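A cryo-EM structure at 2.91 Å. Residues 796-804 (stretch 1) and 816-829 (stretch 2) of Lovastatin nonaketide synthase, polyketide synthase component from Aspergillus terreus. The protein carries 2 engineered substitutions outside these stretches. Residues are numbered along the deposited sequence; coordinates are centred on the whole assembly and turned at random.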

# COMPACT_ATOMS: atom_id res chain seq x y z
N PRO A 796 -29.11 -72.96 -16.39
CA PRO A 796 -28.52 -73.91 -15.43
C PRO A 796 -29.53 -74.30 -14.37
O PRO A 796 -29.94 -73.46 -13.55
CB PRO A 796 -27.34 -73.13 -14.85
CG PRO A 796 -26.96 -72.17 -15.92
CD PRO A 796 -28.25 -71.78 -16.59
N TRP A 797 -29.93 -75.56 -14.36
CA TRP A 797 -31.03 -76.04 -13.54
C TRP A 797 -30.59 -77.26 -12.76
O TRP A 797 -29.97 -78.17 -13.31
CB TRP A 797 -32.25 -76.36 -14.41
CG TRP A 797 -33.38 -77.01 -13.69
CD1 TRP A 797 -34.38 -76.37 -13.01
CD2 TRP A 797 -33.65 -78.41 -13.58
NE1 TRP A 797 -35.25 -77.30 -12.48
CE2 TRP A 797 -34.82 -78.55 -12.82
CE3 TRP A 797 -33.01 -79.55 -14.06
CZ2 TRP A 797 -35.37 -79.80 -12.52
CZ3 TRP A 797 -33.55 -80.79 -13.76
CH2 TRP A 797 -34.72 -80.90 -13.00
N TYR A 798 -30.92 -77.27 -11.46
CA TYR A 798 -30.49 -78.33 -10.56
C TYR A 798 -31.71 -78.88 -9.82
O TYR A 798 -32.41 -78.13 -9.15
CB TYR A 798 -29.45 -77.82 -9.56
CG TYR A 798 -28.20 -77.27 -10.21
CD1 TYR A 798 -28.15 -75.96 -10.65
CD2 TYR A 798 -27.08 -78.07 -10.38
CE1 TYR A 798 -27.01 -75.45 -11.24
CE2 TYR A 798 -25.94 -77.57 -10.98
CZ TYR A 798 -25.91 -76.27 -11.41
OH TYR A 798 -24.77 -75.77 -12.00
N SER A 799 -31.95 -80.18 -9.96
CA SER A 799 -33.01 -80.83 -9.22
C SER A 799 -32.62 -81.01 -7.76
O SER A 799 -31.44 -81.06 -7.40
CB SER A 799 -33.34 -82.19 -9.84
OG SER A 799 -34.29 -82.89 -9.05
N SER A 800 -33.64 -81.10 -6.90
CA SER A 800 -33.45 -81.32 -5.47
C SER A 800 -34.31 -82.49 -5.03
O SER A 800 -33.96 -83.22 -4.09
CB SER A 800 -33.81 -80.06 -4.68
OG SER A 800 -35.21 -79.87 -4.63
N VAL A 801 -35.46 -82.67 -5.69
CA VAL A 801 -36.26 -83.87 -5.48
C VAL A 801 -35.41 -85.11 -5.72
O VAL A 801 -35.40 -86.05 -4.91
CB VAL A 801 -37.50 -83.84 -6.38
CG1 VAL A 801 -38.02 -85.25 -6.65
CG2 VAL A 801 -38.59 -82.98 -5.76
N ASP A 802 -34.70 -85.13 -6.84
CA ASP A 802 -33.63 -86.08 -7.08
C ASP A 802 -32.32 -85.40 -6.70
O ASP A 802 -32.00 -84.33 -7.23
CB ASP A 802 -33.61 -86.53 -8.54
CG ASP A 802 -32.52 -87.54 -8.82
OD1 ASP A 802 -32.67 -88.71 -8.42
OD2 ASP A 802 -31.50 -87.16 -9.45
N ALA A 803 -31.57 -86.02 -5.79
CA ALA A 803 -30.47 -85.32 -5.15
C ALA A 803 -29.45 -84.81 -6.17
O ALA A 803 -29.14 -83.62 -6.21
CB ALA A 803 -29.79 -86.25 -4.13
N GLU A 804 -28.93 -85.71 -7.00
CA GLU A 804 -27.87 -85.33 -7.93
C GLU A 804 -28.13 -85.77 -9.37
O GLU A 804 -27.78 -85.04 -10.30
CB GLU A 804 -26.54 -85.91 -7.44
CG GLU A 804 -25.32 -85.08 -7.81
CD GLU A 804 -25.01 -85.11 -9.30
OE1 GLU A 804 -25.34 -86.12 -9.96
OE2 GLU A 804 -24.44 -84.12 -9.80
N LYS A 816 -41.06 -90.50 -14.01
CA LYS A 816 -40.65 -90.91 -12.68
C LYS A 816 -40.12 -89.74 -11.87
O LYS A 816 -40.25 -89.72 -10.65
CB LYS A 816 -39.61 -92.02 -12.77
CG LYS A 816 -40.12 -93.28 -13.45
CD LYS A 816 -39.07 -94.38 -13.48
CE LYS A 816 -39.61 -95.64 -14.13
NZ LYS A 816 -38.60 -96.73 -14.17
N TYR A 817 -39.52 -88.74 -12.54
CA TYR A 817 -39.08 -87.55 -11.82
C TYR A 817 -40.28 -86.76 -11.30
O TYR A 817 -40.27 -86.29 -10.15
CB TYR A 817 -38.22 -86.68 -12.74
CG TYR A 817 -37.73 -85.41 -12.08
CD1 TYR A 817 -37.04 -85.45 -10.88
CD2 TYR A 817 -37.95 -84.17 -12.67
CE1 TYR A 817 -36.59 -84.30 -10.27
CE2 TYR A 817 -37.50 -83.01 -12.07
CZ TYR A 817 -36.82 -83.08 -10.88
OH TYR A 817 -36.37 -81.93 -10.27
N TRP A 818 -41.31 -86.60 -12.12
CA TRP A 818 -42.51 -85.90 -11.66
C TRP A 818 -43.20 -86.67 -10.54
O TRP A 818 -43.87 -86.07 -9.69
CB TRP A 818 -43.46 -85.66 -12.83
CG TRP A 818 -42.81 -84.98 -14.00
CD1 TRP A 818 -42.22 -85.58 -15.07
CD2 TRP A 818 -42.69 -83.57 -14.21
NE1 TRP A 818 -41.73 -84.63 -15.93
CE2 TRP A 818 -42.01 -83.38 -15.43
CE3 TRP A 818 -43.09 -82.44 -13.48
CZ2 TRP A 818 -41.72 -82.12 -15.94
CZ3 TRP A 818 -42.80 -81.19 -13.99
CH2 TRP A 818 -42.12 -81.04 -15.21
N LYS A 819 -43.07 -88.00 -10.54
CA LYS A 819 -43.58 -88.79 -9.42
C LYS A 819 -42.75 -88.55 -8.16
O LYS A 819 -43.29 -88.34 -7.07
CB LYS A 819 -43.59 -90.27 -9.79
CG LYS A 819 -43.86 -91.20 -8.62
CD LYS A 819 -44.03 -92.64 -9.08
CE LYS A 819 -44.14 -93.59 -7.91
NZ LYS A 819 -44.34 -95.00 -8.35
N ASP A 820 -41.42 -88.59 -8.29
CA ASP A 820 -40.54 -88.30 -7.17
C ASP A 820 -40.77 -86.90 -6.62
O ASP A 820 -40.46 -86.65 -5.45
CB ASP A 820 -39.08 -88.45 -7.59
CG ASP A 820 -38.75 -89.85 -8.06
OD1 ASP A 820 -39.66 -90.72 -8.05
OD2 ASP A 820 -37.59 -90.09 -8.45
N ASN A 821 -41.31 -86.00 -7.44
CA ASN A 821 -41.61 -84.65 -6.95
C ASN A 821 -42.44 -84.70 -5.68
O ASN A 821 -42.22 -83.91 -4.76
CB ASN A 821 -42.35 -83.86 -8.03
CG ASN A 821 -42.70 -82.46 -7.59
OD1 ASN A 821 -42.03 -81.88 -6.74
ND2 ASN A 821 -43.76 -81.90 -8.17
N LEU A 822 -43.39 -85.64 -5.60
CA LEU A 822 -44.20 -85.83 -4.41
C LEU A 822 -43.85 -87.07 -3.62
O LEU A 822 -44.30 -87.21 -2.48
CB LEU A 822 -45.69 -85.89 -4.80
CG LEU A 822 -46.40 -84.57 -5.10
CD1 LEU A 822 -46.48 -83.70 -3.85
CD2 LEU A 822 -45.72 -83.82 -6.23
N VAL A 823 -43.04 -87.98 -4.18
CA VAL A 823 -42.69 -89.22 -3.50
C VAL A 823 -41.34 -89.07 -2.80
O VAL A 823 -41.24 -89.21 -1.58
CB VAL A 823 -42.68 -90.40 -4.48
CG1 VAL A 823 -42.09 -91.64 -3.81
CG2 VAL A 823 -44.08 -90.69 -4.99
N SER A 824 -40.30 -88.79 -3.58
CA SER A 824 -38.95 -88.79 -3.04
C SER A 824 -38.74 -87.62 -2.08
O SER A 824 -39.35 -86.56 -2.25
CB SER A 824 -37.92 -88.73 -4.16
OG SER A 824 -38.06 -89.84 -5.04
N PRO A 825 -37.88 -87.78 -1.08
CA PRO A 825 -37.53 -86.63 -0.23
C PRO A 825 -36.77 -85.58 -1.02
O PRO A 825 -36.07 -85.88 -2.00
CB PRO A 825 -36.65 -87.26 0.86
CG PRO A 825 -36.09 -88.49 0.25
CD PRO A 825 -37.16 -89.00 -0.68
N VAL A 826 -36.91 -84.33 -0.59
CA VAL A 826 -36.35 -83.19 -1.31
C VAL A 826 -35.09 -82.73 -0.58
O VAL A 826 -35.15 -82.33 0.59
CB VAL A 826 -37.37 -82.04 -1.41
CG1 VAL A 826 -36.81 -80.91 -2.25
CG2 VAL A 826 -38.68 -82.54 -1.99
N LEU A 827 -33.96 -82.79 -1.28
CA LEU A 827 -32.70 -82.26 -0.76
C LEU A 827 -32.46 -80.85 -1.31
O LEU A 827 -31.53 -80.59 -2.08
CB LEU A 827 -31.54 -83.19 -1.12
CG LEU A 827 -31.46 -84.49 -0.32
CD1 LEU A 827 -32.61 -85.43 -0.66
CD2 LEU A 827 -30.12 -85.18 -0.54
N PHE A 828 -33.34 -79.94 -0.89
CA PHE A 828 -33.25 -78.56 -1.36
C PHE A 828 -31.91 -77.93 -1.01
O PHE A 828 -31.33 -77.19 -1.81
CB PHE A 828 -34.40 -77.74 -0.77
CG PHE A 828 -34.31 -76.27 -1.05
CD1 PHE A 828 -34.71 -75.77 -2.28
CD2 PHE A 828 -33.83 -75.40 -0.09
CE1 PHE A 828 -34.63 -74.41 -2.54
CE2 PHE A 828 -33.75 -74.05 -0.35
CZ PHE A 828 -34.14 -73.55 -1.57
N SER A 829 -31.40 -78.23 0.19
CA SER A 829 -30.11 -77.69 0.59
C SER A 829 -29.00 -78.16 -0.35
O SER A 829 -28.13 -77.37 -0.74
CB SER A 829 -29.79 -78.10 2.03
OG SER A 829 -28.59 -77.50 2.48

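Loops without regular secondary structure can still be held firmly when a few directed hydrogen bonds fix the frame and apolar side chains fill what remains; residues 796-804 and 816-829 of this synthase illustrate the principle. Stretch 1 leaves a short strand and runs as a loop past a helix that includes Y817 and past the loop leading into a second helix at F828.

The contact begins at W797, whose indole reaches the Y817 ring, with CH2 of W797 3.6 Å from CE2 of Y817. The two ring planes are nearly perpendicular, at 86°, yet their offset is oblique, so this is apolar packing rather than a classical aromatic geometry. Next, S799 points toward stretch 2 and donates from OG to OH of Y817 at 2.6 Å. The same OG accepts the backbone N of D802 at 3.2 Å, so one hydroxyl both braces the turn of its own loop and ties it to the helix.

S800 supplies the backbone link: N of L827 donates to O of S800 at 2.8 Å, with a favourable angle of 155°. L827 occupies the N-cap position, so the bond anchors stretch 1 right where the second helix starts.

V801 loses more surface to the partner than any other residue of stretch 1. Its CG1 lies 3.1 Å from O of D820, a tight fit, and 4.0 Å from CE1 of Y817, while CG2 meets CG2 of V826 at 3.8 Å. The valine thus bridges the first helix and the later loop. Here the backbones come close without bonding: O of V801 and O of P825 are 3.0 Å apart, and two acceptors cannot pair. Beyond D802, A803 closes the interface, its CB 3.8 Å from CD2 of L827.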